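Local coordinates for protein CocE/NonD family hydrolase (PDB 3III) that probably hydrolyses ester or amide bonds as a serine hydrolase of the CocE/NonD family, with an alpha/beta-hydrolase domain and a C-terminal non-catalytic domain, at residues K66-M71 against N116-V121; P110-P115 against R311-F316; M198-A203 against H476-E481. All blocks are in the same frame, centred on the assembly; numbering follows the deposited sequence.

Contact 1: K66-M71 against N116-V121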
loop_
_atom_site.group_PDB
_atom_site.type_symbol
_atom_site.label_atom_id
_atom_site.label_comp_id
_atom_site.label_asym_id
_atom_site.label_seq_id
_atom_site.Cartn_x
_atom_site.Cartn_y
_atom_site.Cartn_z
ATOM N N LYS A 66 -21.399 -25.160 11.054
ATOM C CA LYS A 66 -20.075 -24.919 10.495
ATOM C C LYS A 66 -20.125 -23.778 9.509
ATOM O O LYS A 66 -20.974 -23.779 8.609
ATOM C CB LYS A 66 -19.567 -26.176 9.801
ATOM C CG LYS A 66 -19.166 -27.262 10.781
ATOM C CD LYS A 66 -18.596 -28.435 10.048
ATOM C CE LYS A 66 -17.945 -29.408 11.027
ATOM N NZ LYS A 66 -16.670 -28.820 11.462
ATOM N N PHE A 67 -19.192 -22.829 9.627
ATOM C CA PHE A 67 -19.243 -21.593 8.863
ATOM C C PHE A 67 -17.946 -21.298 8.177
ATOM O O PHE A 67 -16.874 -21.705 8.650
ATOM C CB PHE A 67 -19.600 -20.427 9.812
ATOM C CG PHE A 67 -20.904 -20.636 10.536
ATOM C CD1 PHE A 67 -22.123 -20.327 9.923
ATOM C CD2 PHE A 67 -20.928 -21.218 11.786
ATOM C CE1 PHE A 67 -23.324 -20.547 10.555
ATOM C CE2 PHE A 67 -22.117 -21.444 12.456
ATOM C CZ PHE A 67 -23.341 -21.146 11.832
ATOM N N PRO A 68 -18.000 -20.562 7.059
ATOM C CA PRO A 68 -16.726 -20.056 6.542
ATOM C C PRO A 68 -16.105 -19.067 7.519
ATOM O O PRO A 68 -16.817 -18.355 8.262
ATOM C CB PRO A 68 -17.148 -19.343 5.213
ATOM C CG PRO A 68 -18.546 -18.903 5.492
ATOM C CD PRO A 68 -19.157 -20.025 6.314
ATOM N N VAL A 69 -14.774 -18.988 7.490
ATOM C CA VAL A 69 -14.034 -18.197 8.435
ATOM C C VAL A 69 -13.251 -17.045 7.758
ATOM O O VAL A 69 -12.518 -17.280 6.800
ATOM C CB VAL A 69 -13.030 -19.015 9.184
ATOM C CG1 VAL A 69 -12.233 -18.088 10.155
ATOM C CG2 VAL A 69 -13.722 -20.212 9.878
ATOM N N VAL A 70 -13.502 -15.834 8.241
ATOM C CA VAL A 70 -12.793 -14.632 7.840
ATOM C C VAL A 70 -11.761 -14.352 8.932
ATOM O O VAL A 70 -12.098 -14.348 10.112
ATOM C CB VAL A 70 -13.730 -13.420 7.712
ATOM C CG1 VAL A 70 -12.914 -12.137 7.346
ATOM C CG2 VAL A 70 -14.871 -13.693 6.647
HETATM N N MSE A 71 -10.494 -14.175 8.555
HETATM C CA MSE A 71 -9.417 -13.975 9.546
HETATM C C MSE A 71 -8.559 -12.782 9.211
HETATM O O MSE A 71 -8.398 -12.454 8.020
HETATM C CB MSE A 71 -8.515 -15.200 9.573
HETATM C CG MSE A 71 -7.488 -15.164 10.724
HETATM SE SE MSE A 71 -6.501 -16.894 10.776
HETATM C CE MSE A 71 -7.994 -18.059 11.323
ATOM N N ASN A 116 -23.958 -12.261 8.285
ATOM C CA ASN A 116 -24.009 -12.964 6.971
ATOM C C ASN A 116 -23.537 -14.433 7.090
ATOM O O ASN A 116 -23.220 -15.094 6.074
ATOM C CB ASN A 116 -23.175 -12.194 5.947
ATOM C CG ASN A 116 -23.851 -10.951 5.449
ATOM O OD1 ASN A 116 -23.410 -9.796 5.663
ATOM N ND2 ASN A 116 -24.928 -11.155 4.801
ATOM N N ASP A 117 -23.531 -14.971 8.318
ATOM C CA ASP A 117 -23.169 -16.366 8.594
ATOM C C ASP A 117 -21.765 -16.704 8.181
ATOM O O ASP A 117 -21.511 -17.765 7.562
ATOM C CB ASP A 117 -24.158 -17.361 7.943
ATOM C CG ASP A 117 -25.613 -17.104 8.404
ATOM O OD1 ASP A 117 -25.792 -17.226 9.617
ATOM O OD2 ASP A 117 -26.521 -16.773 7.579
ATOM N N TYR A 118 -20.851 -15.847 8.599
ATOM C CA TYR A 118 -19.415 -16.092 8.607
ATOM C C TYR A 118 -18.942 -16.081 10.071
ATOM O O TYR A 118 -19.584 -15.490 10.960
ATOM C CB TYR A 118 -18.619 -15.010 7.889
ATOM C CG TYR A 118 -18.677 -15.039 6.420
ATOM C CD1 TYR A 118 -17.641 -15.621 5.669
ATOM C CD2 TYR A 118 -19.778 -14.498 5.733
ATOM C CE1 TYR A 118 -17.706 -15.659 4.296
ATOM C CE2 TYR A 118 -19.831 -14.535 4.327
ATOM C CZ TYR A 118 -18.811 -15.151 3.632
ATOM O OH TYR A 118 -18.855 -15.174 2.287
ATOM N N VAL A 119 -17.842 -16.740 10.321
ATOM C CA VAL A 119 -17.107 -16.578 11.566
ATOM C C VAL A 119 -15.994 -15.529 11.305
ATOM O O VAL A 119 -15.465 -15.467 10.218
ATOM C CB VAL A 119 -16.530 -17.929 12.080
ATOM C CG1 VAL A 119 -15.427 -17.721 13.159
ATOM C CG2 VAL A 119 -17.653 -18.837 12.593
ATOM N N VAL A 120 -15.707 -14.651 12.286
ATOM C CA VAL A 120 -14.549 -13.766 12.232
ATOM C C VAL A 120 -13.543 -14.116 13.339
ATOM O O VAL A 120 -13.906 -14.168 14.532
ATOM C CB VAL A 120 -14.931 -12.256 12.259
ATOM C CG1 VAL A 120 -13.664 -11.375 12.297
ATOM C CG2 VAL A 120 -15.833 -11.847 11.014
ATOM N N VAL A 121 -12.278 -14.353 12.950
ATOM C CA VAL A 121 -11.219 -14.640 13.947
ATOM C C VAL A 121 -10.246 -13.511 13.876
ATOM O O VAL A 121 -9.802 -13.126 12.784
ATOM C CB VAL A 121 -10.462 -15.967 13.700
ATOM C CG1 VAL A 121 -9.321 -16.121 14.714
ATOM C CG2 VAL A 121 -11.423 -17.197 13.676
#
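Tyr118, which meets Pro68 and Val70, has its CG anti to the carbonyl carbon and beside the backbone N (chi1 -75°). The ring crosses the proline at about a right angle. Pro68 CG lies over one ring face, 3.4 Å from Tyr118 CD1. Val70 CG2, also anti to its own carbonyl carbon, meets the same carbon, Tyr118 CD1, obliquely at 3.5 Å. The hydroxyl of Tyr118 is hydrogen-bonded to Asp317, in the last turn of helix 306-319.

The backbones pair as parallel strands. Val119 N donates to Pro68 O at 2.8 Å. Val70 N then gives a nearly straight bond to Val119 O, with 175° at the hydrogen and the donor tilted a little from the carbonyl plane. Val121 N continues the ladder to Val70 O, also at 2.8 Å. The two short strand segments diverge by 30°. Strands 67-74 and 119-124 are neighbours in the central sheet of an alpha/beta hydrolase. The later strand is inserted between 53-60 and 67-74, so chain order and sheet order are exchanged, as for the third and fourth strands of the canonical alpha/beta-hydrolase sheet. On its other flank, strand 67-74 pairs with strand 162-168.

Val69, Met71, Val119 and Val121 share one sheet face. Val69 CG1 touches Val121 CG2 at 3.7 Å. The chain of Met71, a selenomethionine, bends at its last torsion, and CE comes to 4.0 Å from Val121 CB. Helix 140-154 packs on Met71. Val70 and Val120 face the other way, against Trp113. At the start of the pairing, Val119 CG2 packs on Phe67 CB at 3.7 Å. The carbonyl O of Asp117 lies at the edge of the Phe67 ring, near its plane.

Contact 2: P110-P115 against R311-F316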
loop_
_atom_site.group_PDB
_atom_site.type_symbol
_atom_site.label_atom_id
_atom_site.label_comp_id
_atom_site.label_asym_id
_atom_site.label_seq_id
_atom_site.Cartn_x
_atom_site.Cartn_y
_atom_site.Cartn_z
ATOM N N PRO A 110 -16.883 -7.713 12.580
ATOM C CA PRO A 110 -17.826 -8.805 12.808
ATOM C C PRO A 110 -19.316 -8.427 12.708
ATOM O O PRO A 110 -20.137 -9.305 12.468
ATOM C CB PRO A 110 -17.470 -9.294 14.204
ATOM C CG PRO A 110 -16.654 -8.287 14.782
ATOM C CD PRO A 110 -15.975 -7.521 13.727
ATOM N N GLY A 111 -19.651 -7.152 12.865
ATOM C CA GLY A 111 -21.011 -6.685 12.718
ATOM C C GLY A 111 -21.481 -6.751 11.247
ATOM O O GLY A 111 -22.693 -6.671 10.977
ATOM N N PHE A 112 -20.528 -6.889 10.323
ATOM C CA PHE A 112 -20.896 -7.100 8.879
ATOM C C PHE A 112 -20.846 -8.573 8.548
ATOM O O PHE A 112 -21.764 -9.128 7.951
ATOM C CB PHE A 112 -19.985 -6.289 7.918
ATOM C CG PHE A 112 -20.207 -6.630 6.449
ATOM C CD1 PHE A 112 -21.361 -6.251 5.818
ATOM C CD2 PHE A 112 -19.304 -7.387 5.734
ATOM C CE1 PHE A 112 -21.618 -6.571 4.506
ATOM C CE2 PHE A 112 -19.562 -7.727 4.413
ATOM C CZ PHE A 112 -20.711 -7.322 3.788
ATOM N N TRP A 113 -19.775 -9.245 8.940
ATOM C CA TRP A 113 -19.568 -10.610 8.468
ATOM C C TRP A 113 -20.396 -11.629 9.214
ATOM O O TRP A 113 -20.989 -12.506 8.590
ATOM C CB TRP A 113 -18.099 -10.988 8.491
ATOM C CG TRP A 113 -17.315 -10.221 7.477
ATOM C CD1 TRP A 113 -16.583 -9.114 7.702
ATOM C CD2 TRP A 113 -17.242 -10.471 6.077
ATOM N NE1 TRP A 113 -16.020 -8.663 6.552
ATOM C CE2 TRP A 113 -16.418 -9.477 5.526
ATOM C CE3 TRP A 113 -17.766 -11.454 5.238
ATOM C CZ2 TRP A 113 -16.107 -9.440 4.195
ATOM C CZ3 TRP A 113 -17.475 -11.409 3.919
ATOM C CH2 TRP A 113 -16.659 -10.407 3.391
ATOM N N VAL A 114 -20.456 -11.526 10.528
ATOM C CA VAL A 114 -21.144 -12.533 11.310
ATOM C C VAL A 114 -22.649 -12.624 11.027
ATOM O O VAL A 114 -23.166 -13.718 10.937
ATOM C CB VAL A 114 -20.790 -12.498 12.812
ATOM C CG1 VAL A 114 -21.540 -13.586 13.545
ATOM C CG2 VAL A 114 -19.296 -12.742 12.972
ATOM N N PRO A 115 -23.354 -11.519 10.825
ATOM C CA PRO A 115 -24.773 -11.633 10.470
ATOM C C PRO A 115 -24.982 -12.272 9.108
ATOM O O PRO A 115 -26.049 -12.782 8.824
ATOM C CB PRO A 115 -25.254 -10.209 10.456
ATOM C CG PRO A 115 -24.373 -9.547 11.441
ATOM C CD PRO A 115 -23.021 -10.137 11.206
ATOM N N ARG A 311 -18.558 -6.262 -2.357
ATOM C CA ARG A 311 -17.621 -6.874 -3.322
ATOM C C ARG A 311 -16.815 -7.985 -2.629
ATOM O O ARG A 311 -16.701 -9.118 -3.151
ATOM C CB ARG A 311 -16.721 -5.771 -3.911
ATOM C CG ARG A 311 -15.629 -6.244 -4.899
ATOM C CD ARG A 311 -14.527 -5.209 -5.096
ATOM N NE ARG A 311 -15.018 -3.849 -5.086
ATOM C CZ ARG A 311 -15.551 -3.230 -6.133
ATOM N NH1 ARG A 311 -15.636 -3.898 -7.267
ATOM N NH2 ARG A 311 -16.042 -1.960 -6.014
ATOM N N GLN A 312 -16.283 -7.656 -1.468
ATOM C CA GLN A 312 -15.539 -8.628 -0.608
ATOM C C GLN A 312 -16.398 -9.844 -0.327
ATOM O O GLN A 312 -15.924 -10.981 -0.395
ATOM C CB GLN A 312 -15.103 -8.011 0.718
ATOM C CG GLN A 312 -14.065 -6.862 0.673
ATOM C CD GLN A 312 -13.989 -6.111 2.008
ATOM O OE1 GLN A 312 -13.947 -6.723 3.081
ATOM N NE2 GLN A 312 -13.921 -4.793 1.943
ATOM N N LYS A 313 -17.669 -9.590 0.000
ATOM C CA LYS A 313 -18.580 -10.656 0.375
ATOM C C LYS A 313 -18.915 -11.528 -0.851
ATOM O O LYS A 313 -19.019 -12.733 -0.730
ATOM C CB LYS A 313 -19.871 -10.078 1.029
ATOM C CG LYS A 313 -20.946 -11.159 1.428
ATOM C CD LYS A 313 -22.156 -10.479 2.176
ATOM C CE LYS A 313 -23.436 -10.639 1.407
ATOM N NZ LYS A 313 -23.775 -12.133 1.044
ATOM N N SER A 314 -19.061 -10.923 -2.026
ATOM C CA SER A 314 -19.363 -11.694 -3.200
ATOM C C SER A 314 -18.189 -12.676 -3.518
ATOM O O SER A 314 -18.417 -13.848 -3.825
ATOM C CB SER A 314 -19.694 -10.790 -4.397
ATOM O OG SER A 314 -19.832 -11.636 -5.562
ATOM N N PHE A 315 -16.967 -12.191 -3.363
ATOM C CA PHE A 315 -15.739 -12.984 -3.576
ATOM C C PHE A 315 -15.669 -14.118 -2.559
ATOM O O PHE A 315 -15.472 -15.280 -2.928
ATOM C CB PHE A 315 -14.548 -12.044 -3.458
ATOM C CG PHE A 315 -13.190 -12.689 -3.493
ATOM C CD1 PHE A 315 -12.674 -13.245 -4.667
ATOM C CD2 PHE A 315 -12.393 -12.673 -2.355
ATOM C CE1 PHE A 315 -11.387 -13.785 -4.684
ATOM C CE2 PHE A 315 -11.107 -13.207 -2.362
ATOM C CZ PHE A 315 -10.598 -13.771 -3.554
ATOM N N PHE A 316 -15.916 -13.796 -1.302
ATOM C CA PHE A 316 -15.871 -14.822 -0.254
ATOM C C PHE A 316 -17.054 -15.801 -0.321
ATOM O O PHE A 316 -16.885 -16.943 0.035
ATOM C CB PHE A 316 -15.780 -14.208 1.143
ATOM C CG PHE A 316 -14.367 -13.862 1.614
ATOM C CD1 PHE A 316 -13.233 -14.158 0.890
ATOM C CD2 PHE A 316 -14.206 -13.187 2.838
ATOM C CE1 PHE A 316 -11.944 -13.813 1.372
ATOM C CE2 PHE A 316 -12.965 -12.914 3.357
ATOM C CZ PHE A 316 -11.810 -13.207 2.601
HETATM O O HOH W 1 -14.298 -6.361 5.678
#
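Trp113 and Phe112 make the apolar part of this contact, pressing on one side of helix 306-319. Trp113 CH2 and CZ3 meet the helix obliquely. Trp113 CH2 lies 3.6 Å from Lys313 CA, so the indole rests on the helix backbone itself. Trp113 CH2 is also 3.7 Å from Phe316 CD2. The Trp113 and Phe316 planes are inclined at 51°, an oblique pairing. Phe112 CZ touches the aliphatic stem of Lys313, 3.8 Å from CD. Beyond that point the lysine chain bends, and its amine forms a salt bridge with Asp317.

Both helices lie on the same side of the central alpha/beta-hydrolase sheet. Phe316 reaches Ala188 and Ile190 on strand 186-192, and both Phe316 and Trp113 touch Asn166 on strand 162-168. The two helices pack side by side on this face, with the Trp113 side chain filling in between the sheet and helix 306-319.

The polar part runs through one water. Trp113 NE1 donates to it at 3.0 Å, and the water donates to Gln312 OE1 at 2.6 Å. The water lies in the indole plane. The Gln312 chain is extended beyond CG, and its OE1 lies at the edge of the indole, 3.6 Å from Trp113 CZ2. Gln312 OE1 has a second donor in Asn166 ND2.

Contact 3: M198-A203 against H476-E481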
loop_
_atom_site.group_PDB
_atom_site.type_symbol
_atom_site.label_atom_id
_atom_site.label_comp_id
_atom_site.label_asym_id
_atom_site.label_seq_id
_atom_site.Cartn_x
_atom_site.Cartn_y
_atom_site.Cartn_z
HETATM N N MSE A 198 9.826 -4.495 1.969
HETATM C CA MSE A 198 10.051 -3.403 2.899
HETATM C C MSE A 198 11.142 -2.475 2.434
HETATM O O MSE A 198 11.010 -1.259 2.600
HETATM C CB MSE A 198 10.406 -3.920 4.303
HETATM C CG MSE A 198 9.241 -4.455 5.027
HETATM SE SE MSE A 198 9.726 -5.057 6.870
HETATM C CE MSE A 198 10.071 -3.214 7.642
ATOM N N TYR A 199 12.240 -3.017 1.914
ATOM C CA TYR A 199 13.327 -2.157 1.485
ATOM C C TYR A 199 12.888 -1.116 0.419
ATOM O O TYR A 199 13.301 0.020 0.448
ATOM C CB TYR A 199 14.487 -3.003 0.918
ATOM C CG TYR A 199 15.615 -2.150 0.545
ATOM C CD1 TYR A 199 16.554 -1.751 1.496
ATOM C CD2 TYR A 199 15.745 -1.674 -0.760
ATOM C CE1 TYR A 199 17.628 -0.857 1.135
ATOM C CE2 TYR A 199 16.764 -0.841 -1.105
ATOM C CZ TYR A 199 17.719 -0.435 -0.166
ATOM O OH TYR A 199 18.722 0.438 -0.557
ATOM N N ARG A 200 12.069 -1.530 -0.531
ATOM C CA ARG A 200 11.704 -0.686 -1.644
ATOM C C ARG A 200 10.504 0.145 -1.373
ATOM O O ARG A 200 10.239 1.077 -2.161
ATOM C CB ARG A 200 11.469 -1.508 -2.914
ATOM C CG ARG A 200 12.763 -1.981 -3.557
ATOM C CD ARG A 200 12.489 -2.806 -4.863
ATOM N NE ARG A 200 13.763 -3.256 -5.418
ATOM C CZ ARG A 200 14.475 -4.259 -4.944
ATOM N NH1 ARG A 200 14.014 -4.972 -3.930
ATOM N NH2 ARG A 200 15.654 -4.552 -5.487
ATOM N N GLU A 201 9.732 -0.199 -0.337
ATOM C CA GLU A 201 8.378 0.352 -0.215
ATOM C C GLU A 201 8.129 1.202 1.006
ATOM O O GLU A 201 7.290 2.083 0.926
ATOM C CB GLU A 201 7.302 -0.714 -0.438
ATOM C CG GLU A 201 7.520 -1.306 -1.854
ATOM C CD GLU A 201 6.790 -2.567 -2.221
ATOM O OE1 GLU A 201 6.198 -3.228 -1.333
ATOM O OE2 GLU A 201 6.857 -2.924 -3.443
ATOM N N VAL A 202 8.873 0.984 2.102
ATOM C CA VAL A 202 8.662 1.760 3.330
ATOM C C VAL A 202 9.977 2.212 4.012
ATOM O O VAL A 202 10.036 3.329 4.485
ATOM C CB VAL A 202 7.742 1.039 4.364
ATOM C CG1 VAL A 202 8.393 -0.244 4.944
ATOM C CG2 VAL A 202 7.325 2.020 5.479
ATOM N N ALA A 203 10.978 1.315 4.119
ATOM C CA ALA A 203 12.276 1.633 4.768
ATOM C C ALA A 203 13.106 2.663 3.958
ATOM O O ALA A 203 13.789 3.528 4.516
ATOM C CB ALA A 203 13.106 0.320 5.078
ATOM N N HIS A 476 15.651 -1.349 -9.619
ATOM C CA HIS A 476 17.036 -1.114 -9.191
ATOM C C HIS A 476 17.479 -2.265 -8.327
ATOM O O HIS A 476 16.726 -2.711 -7.492
ATOM C CB HIS A 476 17.129 0.204 -8.470
ATOM C CG HIS A 476 16.723 1.358 -9.338
ATOM N ND1 HIS A 476 15.477 1.941 -9.267
ATOM C CD2 HIS A 476 17.365 1.966 -10.363
ATOM C CE1 HIS A 476 15.382 2.893 -10.185
ATOM N NE2 HIS A 476 16.518 2.929 -10.868
ATOM N N LYS A 477 18.681 -2.787 -8.596
ATOM C CA LYS A 477 19.251 -3.861 -7.812
ATOM C C LYS A 477 19.454 -3.507 -6.355
ATOM O O LYS A 477 19.230 -4.354 -5.477
ATOM C CB LYS A 477 20.591 -4.312 -8.398
ATOM C CG LYS A 477 20.498 -4.960 -9.736
ATOM C CD LYS A 477 21.906 -5.345 -10.159
ATOM C CE LYS A 477 21.912 -6.106 -11.442
ATOM N NZ LYS A 477 23.261 -6.562 -11.810
ATOM N N HIS A 478 19.915 -2.275 -6.100
ATOM C CA HIS A 478 20.259 -1.828 -4.740
ATOM C C HIS A 478 21.290 -2.757 -4.109
ATOM O O HIS A 478 21.258 -3.030 -2.905
ATOM C CB HIS A 478 19.004 -1.694 -3.847
ATOM C CG HIS A 478 18.065 -0.602 -4.277
ATOM N ND1 HIS A 478 18.378 0.730 -4.177
ATOM C CD2 HIS A 478 16.808 -0.652 -4.786
ATOM C CE1 HIS A 478 17.360 1.452 -4.602
ATOM N NE2 HIS A 478 16.400 0.638 -4.999
ATOM N N GLU A 479 22.217 -3.237 -4.930
ATOM C CA GLU A 479 23.220 -4.182 -4.481
ATOM C C GLU A 479 24.519 -3.498 -4.034
ATOM O O GLU A 479 25.125 -3.882 -3.017
ATOM C CB GLU A 479 23.540 -5.185 -5.599
ATOM C CG GLU A 479 24.559 -6.233 -5.269
ATOM C CD GLU A 479 24.613 -7.293 -6.372
ATOM O OE1 GLU A 479 24.605 -6.946 -7.573
ATOM O OE2 GLU A 479 24.576 -8.492 -6.050
ATOM N N THR A 480 24.985 -2.546 -4.818
ATOM C CA THR A 480 26.171 -1.821 -4.425
ATOM C C THR A 480 26.011 -0.344 -4.764
ATOM O O THR A 480 25.249 0.014 -5.654
ATOM C CB THR A 480 27.439 -2.374 -5.116
ATOM O OG1 THR A 480 27.171 -2.482 -6.511
ATOM C CG2 THR A 480 27.915 -3.805 -4.506
ATOM N N GLU A 481 26.746 0.510 -4.069
ATOM C CA GLU A 481 26.710 1.975 -4.339
ATOM C C GLU A 481 27.705 2.369 -5.393
ATOM O O GLU A 481 28.858 2.039 -5.321
ATOM C CB GLU A 481 26.927 2.807 -3.035
ATOM C CG GLU A 481 25.794 2.496 -2.024
ATOM C CD GLU A 481 25.567 3.457 -0.872
ATOM O OE1 GLU A 481 26.537 4.057 -0.351
ATOM O OE2 GLU A 481 24.373 3.542 -0.448
HETATM O O HOH W 2 13.631 -1.195 -7.423
#
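Tyr199 and Arg200 join the hydrolase domain to the C-terminal domain, through an aromatic contact and a polar one. They lie on helix 198-203. Their partners, His476 and His478, lie on the long loop between strands 447-458 and 490-503.

The aromatic contact is T-shaped. Tyr199 turns its edge toward one face of His478, with the planes at 64° and the ring centres 5.1 Å apart. Tyr199 CE2 does the touching, 3.4 Å from His478 CG and offset toward the ring's rim. Tyr199 CG is anti to the backbone N (chi1 -177°), which starts the ring on its way toward the loop. The opposite face of the imidazole is covered by CB of His476. The polar atoms have partners outside the two segments: Tyr199 OH with Pro242 O, and His478 ND1 with His461 ND1.

The polar contact is made by an extended Arg200. Its NH2 donates to His476 O at 2.9 Å, close to straight at 169°. The carbonyl oxygen lies in the guanidinium plane. Arg200 NE donates to a water at 2.9 Å, and His476 N donates to that water at 3.0 Å. The arginine thus grips both backbone polar groups of His476, one directly and one through water.

Asp197 forms a salt bridge with NH1 of Arg200, and Phe244 makes a cation-pi contact with the arginine. Arg200 NE is 4.7 Å from His478 NE2. A positive guanidinium this close would probably disfavour protonation of that imidazole. Its in-plane partners, His476 O and the water, probably help to hold the loop backbone against the helix.

In the fold
Contacts 1 and 2 form one continuous packed region, with centres 9 Å apart. Tyr118 OH of contact 1 lies 3.2 Å from Phe316 C of contact 2, and Val120 CG2 packs on Trp113 CB at 3.5 Å. Segments 110-115 and 116-121 are consecutive in the chain. Contact 3 is on the opposite side of the chain's centre, with its centre about 39 Å from that of contact 1 and 37 Å from that of contact 2. Nearest atoms are about 20 Å apart in both cases. Contact 1 borders strand 162-168 in the sheet, and contact 2 packs on it through Asn166. By analogy with the fold, that strand probably leads to the nucleophile elbow. Contact 3 instead joins the two domains.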